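Local coordinates for protein agmatinase (Burkholderia thailandensis, PDB 4DZ4) that probably hydrolyses agmatine to putrescine and urea, as expected of a dimanganese enzyme of the arginase family, at residues T124-D129 against L146-Q151; V281-A286 against C310-L315; D94-I99 against Q318-A323; V119-T124 against A130-L135. All blocks are in the same frame, centred on the assembly; numbering follows the deposited sequence.

Contact 1. Residues T124-D129 against L146-Q151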
loop_
_atom_site.group_PDB
_atom_site.type_symbol
_atom_site.label_atom_id
_atom_site.label_comp_id
_atom_site.label_asym_id
_atom_site.label_seq_id
_atom_site.Cartn_x
_atom_site.Cartn_y
_atom_site.Cartn_z
ATOM N N THR B 124 -5.083 0.749 39.619
ATOM C CA THR B 124 -4.632 2.089 39.896
ATOM C C THR B 124 -5.644 3.137 39.409
ATOM O O THR B 124 -5.999 4.078 40.130
ATOM C CB THR B 124 -3.246 2.341 39.260
ATOM O OG1 THR B 124 -2.302 1.520 39.939
ATOM C CG2 THR B 124 -2.826 3.797 39.437
ATOM N N ILE B 125 -6.106 2.976 38.171
ATOM C CA ILE B 125 -7.034 3.971 37.611
ATOM C C ILE B 125 -8.376 3.897 38.342
ATOM O O ILE B 125 -8.964 4.917 38.691
ATOM C CB ILE B 125 -7.191 3.770 36.089
ATOM C CG1 ILE B 125 -5.851 4.114 35.406
ATOM C CG2 ILE B 125 -8.346 4.621 35.552
ATOM C CD1 ILE B 125 -5.723 3.494 34.020
ATOM N N LEU B 126 -8.819 2.676 38.645
ATOM C CA LEU B 126 -10.128 2.514 39.282
ATOM C C LEU B 126 -10.189 3.064 40.715
ATOM O O LEU B 126 -11.275 3.374 41.195
ATOM C CB LEU B 126 -10.604 1.063 39.211
ATOM C CG LEU B 126 -10.875 0.576 37.792
ATOM C CD1 LEU B 126 -11.175 -0.914 37.821
ATOM C CD2 LEU B 126 -12.022 1.346 37.187
ATOM N N GLN B 127 -9.031 3.237 41.365
ATOM C CA GLN B 127 -8.984 3.824 42.704
ATOM C C GLN B 127 -9.461 5.284 42.661
ATOM O O GLN B 127 -9.941 5.815 43.680
ATOM C CB GLN B 127 -7.589 3.680 43.351
ATOM N N SER B 128 -9.400 5.906 41.481
ATOM C CA SER B 128 -9.830 7.305 41.308
ATOM C C SER B 128 -11.322 7.483 41.108
ATOM O O SER B 128 -11.803 8.624 41.088
ATOM C CB SER B 128 -9.117 7.959 40.107
ATOM O OG SER B 128 -9.687 7.501 38.884
ATOM N N ASP B 129 -12.062 6.391 40.944
ATOM C CA ASP B 129 -13.457 6.494 40.490
ATOM C C ASP B 129 -13.698 7.023 39.046
ATOM O O ASP B 129 -14.850 7.145 38.632
ATOM C CB ASP B 129 -14.314 7.307 41.461
ATOM C CG ASP B 129 -14.327 6.719 42.861
ATOM O OD1 ASP B 129 -14.092 5.496 43.006
ATOM O OD2 ASP B 129 -14.566 7.490 43.808
ATOM N N LEU B 146 -11.339 -7.014 33.111
ATOM C CA LEU B 146 -12.528 -7.487 33.815
ATOM C C LEU B 146 -12.212 -7.896 35.262
ATOM O O LEU B 146 -13.007 -7.675 36.165
ATOM C CB LEU B 146 -13.180 -8.653 33.071
ATOM C CG LEU B 146 -13.932 -8.274 31.794
ATOM C CD1 LEU B 146 -14.263 -9.554 31.045
ATOM C CD2 LEU B 146 -15.199 -7.438 32.079
ATOM N N ILE B 147 -11.060 -8.519 35.475
ATOM C CA ILE B 147 -10.642 -8.883 36.842
ATOM C C ILE B 147 -10.650 -7.640 37.725
ATOM O O ILE B 147 -11.241 -7.641 38.811
ATOM C CB ILE B 147 -9.248 -9.566 36.856
ATOM C CG1 ILE B 147 -9.361 -10.959 36.218
ATOM C CG2 ILE B 147 -8.669 -9.646 38.275
ATOM C CD1 ILE B 147 -8.028 -11.605 35.908
ATOM N N ALA B 148 -10.010 -6.571 37.244
ATOM C CA ALA B 148 -9.872 -5.355 38.029
ATOM C C ALA B 148 -11.241 -4.681 38.198
ATOM O O ALA B 148 -11.564 -4.174 39.280
ATOM C CB ALA B 148 -8.884 -4.417 37.342
ATOM N N HIS B 149 -12.057 -4.712 37.144
ATOM C CA HIS B 149 -13.422 -4.155 37.233
ATOM C C HIS B 149 -14.328 -4.877 38.208
ATOM O O HIS B 149 -15.085 -4.241 38.930
ATOM C CB HIS B 149 -14.059 -4.037 35.852
ATOM C CG HIS B 149 -13.611 -2.805 35.091
ATOM N ND1 HIS B 149 -12.412 -2.730 34.478
ATOM C CD2 HIS B 149 -14.237 -1.571 34.889
ATOM C CE1 HIS B 149 -12.281 -1.510 33.901
ATOM N NE2 HIS B 149 -13.396 -0.801 34.164
ATOM N N ALA B 150 -14.255 -6.201 38.249
ATOM C CA ALA B 150 -15.020 -6.976 39.229
ATOM C C ALA B 150 -14.595 -6.666 40.661
ATOM O O ALA B 150 -15.430 -6.738 41.561
ATOM C CB ALA B 150 -14.908 -8.472 38.948
ATOM N N GLN B 151 -13.314 -6.333 40.882
ATOM C CA GLN B 151 -12.855 -5.914 42.224
ATOM C C GLN B 151 -13.637 -4.686 42.699
ATOM O O GLN B 151 -14.024 -4.597 43.852
ATOM C CB GLN B 151 -11.350 -5.590 42.267
ATOM C CG GLN B 151 -10.387 -6.775 42.201
ATOM C CD GLN B 151 -8.906 -6.369 42.016
ATOM O OE1 GLN B 151 -8.557 -5.179 41.991
ATOM N NE2 GLN B 151 -8.031 -7.370 41.887
#

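Contact 2. Residues V281-A286 against C310-L315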
loop_
_atom_site.group_PDB
_atom_site.type_symbol
_atom_site.label_atom_id
_atom_site.label_comp_id
_atom_site.label_asym_id
_atom_site.label_seq_id
_atom_site.Cartn_x
_atom_site.Cartn_y
_atom_site.Cartn_z
ATOM N N VAL B 281 -27.988 1.891 29.512
ATOM C CA VAL B 281 -27.166 0.824 30.102
ATOM C C VAL B 281 -26.277 1.398 31.208
ATOM O O VAL B 281 -25.742 2.486 31.057
ATOM C CB VAL B 281 -26.292 0.167 29.014
ATOM C CG1 VAL B 281 -25.202 -0.731 29.615
ATOM C CG2 VAL B 281 -27.180 -0.604 28.036
ATOM N N ASN B 282 -26.128 0.647 32.297
ATOM C CA ASN B 282 -25.229 0.984 33.392
ATOM C C ASN B 282 -23.777 0.638 33.000
ATOM O O ASN B 282 -23.205 -0.348 33.442
ATOM C CB ASN B 282 -25.660 0.243 34.652
ATOM C CG ASN B 282 -24.822 0.602 35.860
ATOM O OD1 ASN B 282 -24.051 1.559 35.838
ATOM N ND2 ASN B 282 -24.949 -0.194 36.910
ATOM N N LEU B 283 -23.208 1.471 32.142
ATOM C CA LEU B 283 -21.933 1.185 31.522
ATOM C C LEU B 283 -20.807 1.581 32.486
ATOM O O LEU B 283 -20.631 2.767 32.771
ATOM C CB LEU B 283 -21.848 1.985 30.230
ATOM C CG LEU B 283 -20.537 1.876 29.478
ATOM C CD1 LEU B 283 -20.342 0.470 28.930
ATOM C CD2 LEU B 283 -20.488 2.925 28.360
ATOM N N ILE B 284 -20.083 0.590 32.998
ATOM C CA ILE B 284 -19.050 0.807 34.048
ATOM C C ILE B 284 -17.642 0.997 33.485
ATOM O O ILE B 284 -16.765 1.512 34.174
ATOM C CB ILE B 284 -18.981 -0.397 35.027
ATOM C CG1 ILE B 284 -18.378 -1.635 34.316
ATOM C CG2 ILE B 284 -20.353 -0.683 35.587
ATOM C CD1 ILE B 284 -18.020 -2.815 35.186
ATOM N N GLY B 285 -17.443 0.573 32.239
ATOM C CA GLY B 285 -16.113 0.544 31.615
ATOM C C GLY B 285 -16.252 0.017 30.203
ATOM O O GLY B 285 -17.243 -0.637 29.872
ATOM N N ALA B 286 -15.251 0.270 29.373
ATOM C CA ALA B 286 -15.311 -0.194 27.972
ATOM C C ALA B 286 -13.930 -0.305 27.365
ATOM O O ALA B 286 -12.987 0.307 27.857
ATOM C CB ALA B 286 -16.174 0.738 27.125
ATOM N N CYS B 310 -15.471 7.527 20.717
ATOM C CA CYS B 310 -16.042 8.859 20.883
ATOM C C CYS B 310 -17.494 8.728 21.366
ATOM O O CYS B 310 -17.915 9.395 22.325
ATOM C CB CYS B 310 -15.962 9.647 19.565
ATOM S SG CYS B 310 -16.867 11.227 19.596
ATOM N N ASP B 311 -18.235 7.831 20.744
ATOM C CA ASP B 311 -19.616 7.605 21.177
ATOM C C ASP B 311 -19.732 7.070 22.597
ATOM O O ASP B 311 -20.662 7.454 23.310
ATOM C CB ASP B 311 -20.360 6.752 20.150
ATOM C CG ASP B 311 -20.682 7.550 18.876
ATOM O OD1 ASP B 311 -20.913 8.774 18.979
ATOM O OD2 ASP B 311 -20.717 6.959 17.771
ATOM N N LEU B 312 -18.792 6.219 23.018
ATOM C CA LEU B 312 -18.732 5.781 24.419
ATOM C C LEU B 312 -18.538 6.972 25.372
ATOM O O LEU B 312 -19.230 7.072 26.400
ATOM C CB LEU B 312 -17.639 4.702 24.623
ATOM C CG LEU B 312 -17.969 3.374 23.909
ATOM C CD1 LEU B 312 -16.732 2.503 23.807
ATOM C CD2 LEU B 312 -19.090 2.637 24.653
ATOM N N LEU B 313 -17.611 7.880 25.041
ATOM C CA LEU B 313 -17.468 9.116 25.840
ATOM C C LEU B 313 -18.785 9.899 25.917
ATOM O O LEU B 313 -19.132 10.413 26.966
ATOM C CB LEU B 313 -16.368 10.044 25.308
ATOM C CG LEU B 313 -14.979 9.385 25.375
ATOM C CD1 LEU B 313 -13.917 10.307 24.786
ATOM C CD2 LEU B 313 -14.636 9.077 26.818
ATOM N N CYS B 314 -19.488 9.998 24.801
ATOM C CA CYS B 314 -20.706 10.788 24.770
ATOM C C CYS B 314 -21.782 10.151 25.632
ATOM O O CYS B 314 -22.539 10.868 26.283
ATOM C CB CYS B 314 -21.156 10.990 23.315
ATOM S SG CYS B 314 -20.093 12.120 22.391
ATOM N N LEU B 315 -21.834 8.815 25.647
ATOM C CA LEU B 315 -22.765 8.092 26.525
ATOM C C LEU B 315 -22.486 8.454 27.978
ATOM O O LEU B 315 -23.420 8.761 28.730
ATOM C CB LEU B 315 -22.691 6.588 26.339
ATOM C CG LEU B 315 -23.260 6.056 25.008
ATOM C CD1 LEU B 315 -22.899 4.585 24.853
ATOM C CD2 LEU B 315 -24.770 6.234 24.981
#

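Contact 3. Residues D94-I99 against Q318-A323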
loop_
_atom_site.group_PDB
_atom_site.type_symbol
_atom_site.label_atom_id
_atom_site.label_comp_id
_atom_site.label_asym_id
_atom_site.label_seq_id
_atom_site.Cartn_x
_atom_site.Cartn_y
_atom_site.Cartn_z
ATOM N N ASP B 94 -16.788 19.927 27.704
ATOM C CA ASP B 94 -17.210 21.079 28.508
ATOM C C ASP B 94 -17.672 20.660 29.889
ATOM O O ASP B 94 -17.567 21.443 30.838
ATOM C CB ASP B 94 -18.262 21.906 27.776
ATOM C CG ASP B 94 -17.654 22.773 26.700
ATOM O OD1 ASP B 94 -16.435 23.079 26.791
ATOM O OD2 ASP B 94 -18.376 23.136 25.750
ATOM N N ASP B 95 -18.191 19.439 30.025
ATOM C CA ASP B 95 -18.606 18.990 31.344
ATOM C C ASP B 95 -18.309 17.544 31.682
ATOM O O ASP B 95 -18.730 17.073 32.731
ATOM C CB ASP B 95 -20.069 19.361 31.644
ATOM C CG ASP B 95 -21.019 18.894 30.582
ATOM O OD1 ASP B 95 -20.757 17.858 29.933
ATOM O OD2 ASP B 95 -22.051 19.574 30.393
ATOM N N LEU B 96 -17.562 16.861 30.804
ATOM C CA LEU B 96 -17.012 15.548 31.110
ATOM C C LEU B 96 -15.490 15.651 31.043
ATOM O O LEU B 96 -14.932 16.024 30.005
ATOM C CB LEU B 96 -17.472 14.479 30.091
ATOM C CG LEU B 96 -17.077 13.014 30.366
ATOM C CD1 LEU B 96 -17.895 12.374 31.475
ATOM C CD2 LEU B 96 -17.199 12.163 29.091
ATOM N N ALA B 97 -14.847 15.289 32.151
ATOM C CA ALA B 97 -13.394 15.418 32.325
ATOM C C ALA B 97 -12.745 14.104 31.868
ATOM O O ALA B 97 -12.866 13.077 32.524
ATOM C CB ALA B 97 -13.076 15.719 33.789
ATOM N N VAL B 98 -12.095 14.175 30.712
ATOM C CA VAL B 98 -11.488 13.010 30.049
ATOM C C VAL B 98 -10.021 13.303 29.820
ATOM O O VAL B 98 -9.692 14.370 29.287
ATOM C CB VAL B 98 -12.159 12.737 28.690
ATOM C CG1 VAL B 98 -11.587 11.464 28.034
ATOM C CG2 VAL B 98 -13.661 12.600 28.845
ATOM N N ILE B 99 -9.146 12.370 30.207
ATOM C CA ILE B 99 -7.714 12.521 29.965
ATOM C C ILE B 99 -7.192 11.326 29.170
ATOM O O ILE B 99 -7.863 10.275 29.082
ATOM C CB ILE B 99 -6.907 12.655 31.271
ATOM C CG1 ILE B 99 -6.983 11.318 32.071
ATOM C CG2 ILE B 99 -7.426 13.872 32.040
ATOM C CD1 ILE B 99 -6.003 11.133 33.229
ATOM N N GLN B 318 -23.614 12.005 28.785
ATOM C CA GLN B 318 -25.068 12.050 28.986
ATOM C C GLN B 318 -25.504 11.521 30.344
ATOM O O GLN B 318 -26.408 12.109 30.972
ATOM C CB GLN B 318 -25.813 11.315 27.865
ATOM C CG GLN B 318 -25.752 12.012 26.512
ATOM C CD GLN B 318 -26.459 13.368 26.479
ATOM O OE1 GLN B 318 -26.028 14.327 27.132
ATOM N NE2 GLN B 318 -27.543 13.460 25.701
ATOM N N ARG B 319 -24.875 10.441 30.801
ATOM C CA ARG B 319 -25.110 9.901 32.140
ATOM C C ARG B 319 -24.731 10.898 33.260
ATOM O O ARG B 319 -25.487 11.075 34.235
ATOM C CB ARG B 319 -24.366 8.577 32.310
ATOM N N LYS B 320 -23.577 11.552 33.124
ATOM C CA LYS B 320 -23.158 12.561 34.103
ATOM C C LYS B 320 -24.095 13.778 34.069
ATOM O O LYS B 320 -24.554 14.242 35.118
ATOM C CB LYS B 320 -21.685 12.977 33.908
ATOM C CG LYS B 320 -21.178 13.995 34.940
ATOM C CD LYS B 320 -19.785 14.540 34.630
ATOM C CE LYS B 320 -19.395 15.656 35.604
ATOM N NZ LYS B 320 -18.161 16.412 35.224
ATOM N N ALA B 321 -24.369 14.295 32.869
ATOM C CA ALA B 321 -25.236 15.471 32.706
ATOM C C ALA B 321 -26.677 15.223 33.169
ATOM O O ALA B 321 -27.317 16.136 33.706
ATOM C CB ALA B 321 -25.204 15.980 31.272
ATOM N N GLY B 322 -27.167 13.998 32.988
ATOM C CA GLY B 322 -28.526 13.626 33.394
ATOM C C GLY B 322 -28.680 13.425 34.894
ATOM O O GLY B 322 -29.802 13.460 35.429
ATOM N N ALA B 323 -27.558 13.195 35.576
ATOM C CA ALA B 323 -27.555 13.045 37.040
ATOM C C ALA B 323 -27.220 14.362 37.767
ATOM O O ALA B 323 -27.364 14.447 38.985
ATOM C CB ALA B 323 -26.604 11.925 37.463
#

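Contact 4. Residues V119-T124 against A130-L135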
loop_
_atom_site.group_PDB
_atom_site.type_symbol
_atom_site.label_atom_id
_atom_site.label_comp_id
_atom_site.label_asym_id
_atom_site.label_seq_id
_atom_site.Cartn_x
_atom_site.Cartn_y
_atom_site.Cartn_z
ATOM N N VAL B 119 -3.836 -5.859 35.224
ATOM C CA VAL B 119 -4.693 -5.758 36.443
ATOM C C VAL B 119 -4.271 -4.536 37.265
ATOM O O VAL B 119 -5.128 -3.758 37.707
ATOM C CB VAL B 119 -4.667 -7.050 37.293
ATOM C CG1 VAL B 119 -5.506 -6.893 38.576
ATOM C CG2 VAL B 119 -5.167 -8.232 36.471
ATOM N N GLU B 120 -2.968 -4.331 37.461
ATOM C CA GLU B 120 -2.511 -3.243 38.340
ATOM C C GLU B 120 -2.732 -1.856 37.710
ATOM O O GLU B 120 -3.026 -0.888 38.390
ATOM C CB GLU B 120 -1.034 -3.448 38.680
ATOM C CG GLU B 120 -0.389 -2.321 39.462
ATOM C CD GLU B 120 -0.994 -2.096 40.848
ATOM O OE1 GLU B 120 -1.743 -2.943 41.398
ATOM O OE2 GLU B 120 -0.717 -1.018 41.404
ATOM N N HIS B 121 -2.586 -1.778 36.388
ATOM C CA HIS B 121 -2.889 -0.561 35.647
ATOM C C HIS B 121 -4.335 -0.180 35.891
ATOM O O HIS B 121 -4.640 0.970 36.241
ATOM C CB HIS B 121 -2.583 -0.843 34.159
ATOM C CG HIS B 121 -3.021 0.239 33.198
ATOM N ND1 HIS B 121 -2.323 1.383 33.015
ATOM C CD2 HIS B 121 -4.093 0.274 32.286
ATOM C CE1 HIS B 121 -2.947 2.130 32.073
ATOM N NE2 HIS B 121 -4.027 1.449 31.636
ATOM N N ALA B 122 -5.232 -1.145 35.740
ATOM C CA ALA B 122 -6.670 -0.883 35.907
ATOM C C ALA B 122 -6.972 -0.602 37.387
ATOM O O ALA B 122 -7.716 0.315 37.713
ATOM C CB ALA B 122 -7.494 -2.060 35.399
ATOM N N ARG B 123 -6.397 -1.407 38.283
ATOM C CA ARG B 123 -6.595 -1.147 39.725
ATOM C C ARG B 123 -6.232 0.284 40.101
ATOM O O ARG B 123 -6.975 0.960 40.840
ATOM C CB ARG B 123 -5.825 -2.168 40.581
ATOM C CG ARG B 123 -6.168 -2.120 42.081
ATOM C CD ARG B 123 -5.011 -2.608 42.961
ATOM N NE ARG B 123 -3.859 -1.711 42.825
ATOM C CZ ARG B 123 -3.689 -0.572 43.494
ATOM N NH1 ARG B 123 -4.593 -0.174 44.394
ATOM N NH2 ARG B 123 -2.620 0.183 43.266
ATOM N N THR B 124 -5.083 0.749 39.619
ATOM C CA THR B 124 -4.632 2.089 39.896
ATOM C C THR B 124 -5.644 3.137 39.409
ATOM O O THR B 124 -5.999 4.078 40.130
ATOM C CB THR B 124 -3.246 2.341 39.260
ATOM O OG1 THR B 124 -2.302 1.520 39.939
ATOM C CG2 THR B 124 -2.826 3.797 39.437
ATOM N N ALA B 130 -12.647 7.345 38.289
ATOM C CA ALA B 130 -12.815 7.516 36.832
ATOM C C ALA B 130 -13.259 6.194 36.196
ATOM O O ALA B 130 -12.958 5.125 36.716
ATOM C CB ALA B 130 -11.506 7.992 36.193
ATOM N N ARG B 131 -13.992 6.275 35.088
ATOM C CA ARG B 131 -14.279 5.109 34.252
ATOM C C ARG B 131 -13.065 4.895 33.359
ATOM O O ARG B 131 -12.348 5.856 33.052
ATOM C CB ARG B 131 -15.454 5.370 33.315
ATOM C CG ARG B 131 -16.741 5.857 33.956
ATOM C CD ARG B 131 -17.406 4.782 34.779
ATOM N NE ARG B 131 -18.745 5.243 35.142
ATOM C CZ ARG B 131 -19.573 4.597 35.950
ATOM N NH1 ARG B 131 -19.205 3.456 36.521
ATOM N NH2 ARG B 131 -20.769 5.107 36.186
ATOM N N MET B 132 -12.882 3.662 32.897
ATOM C CA MET B 132 -11.808 3.334 31.948
ATOM C C MET B 132 -12.366 3.116 30.553
ATOM O O MET B 132 -13.302 2.346 30.371
ATOM C CB MET B 132 -11.027 2.085 32.364
ATOM C CG MET B 132 -10.196 2.294 33.612
ATOM S SD MET B 132 -9.242 0.812 34.009
ATOM C CE MET B 132 -8.040 0.741 32.670
ATOM N N LEU B 133 -11.800 3.836 29.589
ATOM C CA LEU B 133 -12.004 3.531 28.165
ATOM C C LEU B 133 -10.638 3.103 27.611
ATOM O O LEU B 133 -9.729 3.930 27.457
ATOM C CB LEU B 133 -12.509 4.800 27.461
ATOM C CG LEU B 133 -12.784 4.668 25.964
ATOM C CD1 LEU B 133 -13.611 3.450 25.659
ATOM C CD2 LEU B 133 -13.450 5.938 25.406
ATOM N N THR B 134 -10.475 1.811 27.353
ATOM C CA THR B 134 -9.148 1.287 27.052
ATOM C C THR B 134 -9.029 0.930 25.566
ATOM O O THR B 134 -9.947 0.367 24.989
ATOM C CB THR B 134 -8.843 0.081 27.954
ATOM O OG1 THR B 134 -9.044 0.463 29.329
ATOM C CG2 THR B 134 -7.370 -0.367 27.808
ATOM N N LEU B 135 -7.899 1.296 24.968
ATOM C CA LEU B 135 -7.645 1.034 23.536
ATOM C C LEU B 135 -6.658 -0.121 23.464
ATOM O O LEU B 135 -5.581 -0.038 24.064
ATOM C CB LEU B 135 -7.026 2.271 22.882
ATOM C CG LEU B 135 -7.811 3.577 23.059
ATOM C CD1 LEU B 135 -7.088 4.779 22.403
ATOM C CD2 LEU B 135 -9.229 3.396 22.508
#

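Contact 1. Residues T124-D129 against L146-Q151
Leu126 reaches across from helix 114-126 to Ala148 and His149, and every direct touch between the two segments is made by its two methyl groups. Start at CB, which leaves the backbone on the side facing helix 142-153. CG then swings beside the backbone N (chi1 -65°), and from there the branches part. Leu126 CD1 settles over the middle of the His149 imidazole, 4.0 Å from the ring centroid and 8° off its normal, a CH-pi contact over the face. Leu126 CD1 also lies 3.6 Å from Ala148 O, with Ala148 CB beside it. The other methyl, Leu126 CD2, comes within 4.0 Å of His149 NE2.

Both helices pack on one face of the parallel sheet of this alpha/beta arginase fold, and strand 131-136 lies between them in sequence; Met132 of that strand touches both Leu126 and His149. The imidazole is kept in place by a hydrogen bond from ND1 to Leu145 O, one turn earlier in its helix, and by an edge-to-face contact with Tyr242.

A type I turn runs from Leu126 to Asp129, which takes positive phi. Ile125 O accepts two bonds here, from Ser128 N and, more tightly, from Ser128 OG at 2.7 Å, the hydroxyl approaching at a C=O...O angle of 161°. Lys152 adds a polar tie between the helices at this end: its NZ reaches both Asp129 OD1, as a salt bridge, and Leu126 O.

Contact 2. Residues V281-A286 against C310-L315
Leu312 projects from helix 300-323 onto strand 282-289 and divides its two methyls between two strand residues. Leu312 CD1 sits 3.8 Å from Ala286 CB, where the small side chain lets the helix come near, and the CA atoms of Ala286 and Leu312 are 7.7 Å apart. Leu312 CD2 meets Leu283 CD2 at 4.0 Å, the two leucines crossing at about a right angle. Leu283 presents that methyl because its CG lies anti to the backbone N (chi1 176°). Leu243 and Leu133, from the strands flanking 282-289, also touch Leu312, and this tight end belongs to the buried layer between the sheet and the helices that cover it.

Toward the start of the strand the fit slackens. The CA atoms of Leu283 and Leu315 are 8.6 Å apart, and the side chain of Leu315 makes no close contact with the strand. Beyond them Val281 and Asn282, the latter at the centre of an inverse gamma turn, are partly open to solvent.

No hydrogen bond links the two segments. Leu283 O is taken by Trp316 NE1 and the Asp311 carboxylate by Arg276 and Trp88. The meeting of Leu283, Ala286 and Leu312 is purely apolar, so it probably rests on shape fit and exclusion of water.

Contact 3. Residues D94-I99 against Q318-A323
Extended all the way from CB to NZ, Lys320 spans the gap to Asp95 in a single straight reach: chi1 is -178° and the three later torsions are also close to 180°. Its ammonium donates a short hydrogen bond to the backbone carbonyl, with NZ of Lys320 2.6 Å from Asp95 O. The C=O...N angle is 146°, and the donor sits 33° out of the carbonyl plane. The last two methylenes lie close to the same oxygen, CD and CE of Lys320 each 3.3 Å from Asp95 O. Lys320 CD also comes within 4.3 Å of Leu96 CD1, an apolar touch beside the polar one.

The contact joins the C-terminal part of helix 300-323 to the loop leading into strand 98-103, near the edge of the parallel sheet. Asp48, just ahead of the neighbouring strand 49-54, is the common partner: its OD2 forms a salt bridge with Lys320 NZ and also accepts a hydrogen bond from Ala97 N. While the lysine holds the main chain of Asp95, the carboxylate turns to another base. Its OD1 stays 6.1 Å from Lys320 NZ and forms a salt bridge with NE of Arg317, nearly one turn earlier in the helix.

Contact 4. Residues V119-T124 against A130-L135
A beta-alpha-beta crossover runs from strand 98-103 through helix 114-126 to the parallel strand 131-136, with strand 49-54 lying between the two in the sheet, and here its helix packs on its second strand through Met132 against Ala122 and His121. Met132 sends CG beside its backbone N, and the thioether then bends at the end (chi3 69°), folding the terminal methyl against helix 114-126. Met132 SD rests 3.6 Å from both Ala122 CA and Ala122 CB, touching the helix backbone as closely as the side chain. Met132 CE lies along the same residue, 3.9 Å from Ala122 CA, and continues to the His121 ring, where Met132 CE meets His121 CD2 at 4.0 Å, from an oblique direction.

Met132 lies on the helix 114-126 face of its strand, while Leu133 turns to helix 300-323 on the opposite face of the sheet. His121 reaches across toward strands 49-54 and 98-103: NE2 is hydrogen-bonded to Ser52 OG, and its ring packs edge-to-face with Tyr101.

On the exposed side of the helix, Arg123 grips the Glu120 carboxylate side-on. NE of Arg123 reaches OE1 of Glu120 at 2.8 Å, and NH2 of Arg123 reaches OE2 of Glu120 at 2.9 Å. Both oxygens are met on their syn sides, though the nitrogens stand well out of the carboxylate's own plane. Glu120 O also carries two bonds, one from Thr124 N and another from Thr124 OG1 at 3.0 Å, arriving from opposite faces of the carbonyl plane.

In the fold
From the N terminus, contact 3 opens first, at 94-99, and stays open across more than 200 residues; the other three nest inside its loop. Contact 4 starts at 119-124 and contact 1 at 124-129, sharing Thr124 on helix 114-126. Contact 4 closes at 130-135 before contact 1 closes at 146-151, and these two cross, joining two helices and strand 131-136 into one packed unit. Contact 2 follows in series, opening at strand 282-289 and closing at 310-315. Its Ala286 is hydrogen-bonded through its backbone to Met132 and Thr134 of contact 4. Helix 300-323 then runs on to 318-323, where contact 3 closes; contacts 2 and 3 together tie this helix to a central strand and to the lead-in of strand 98-103.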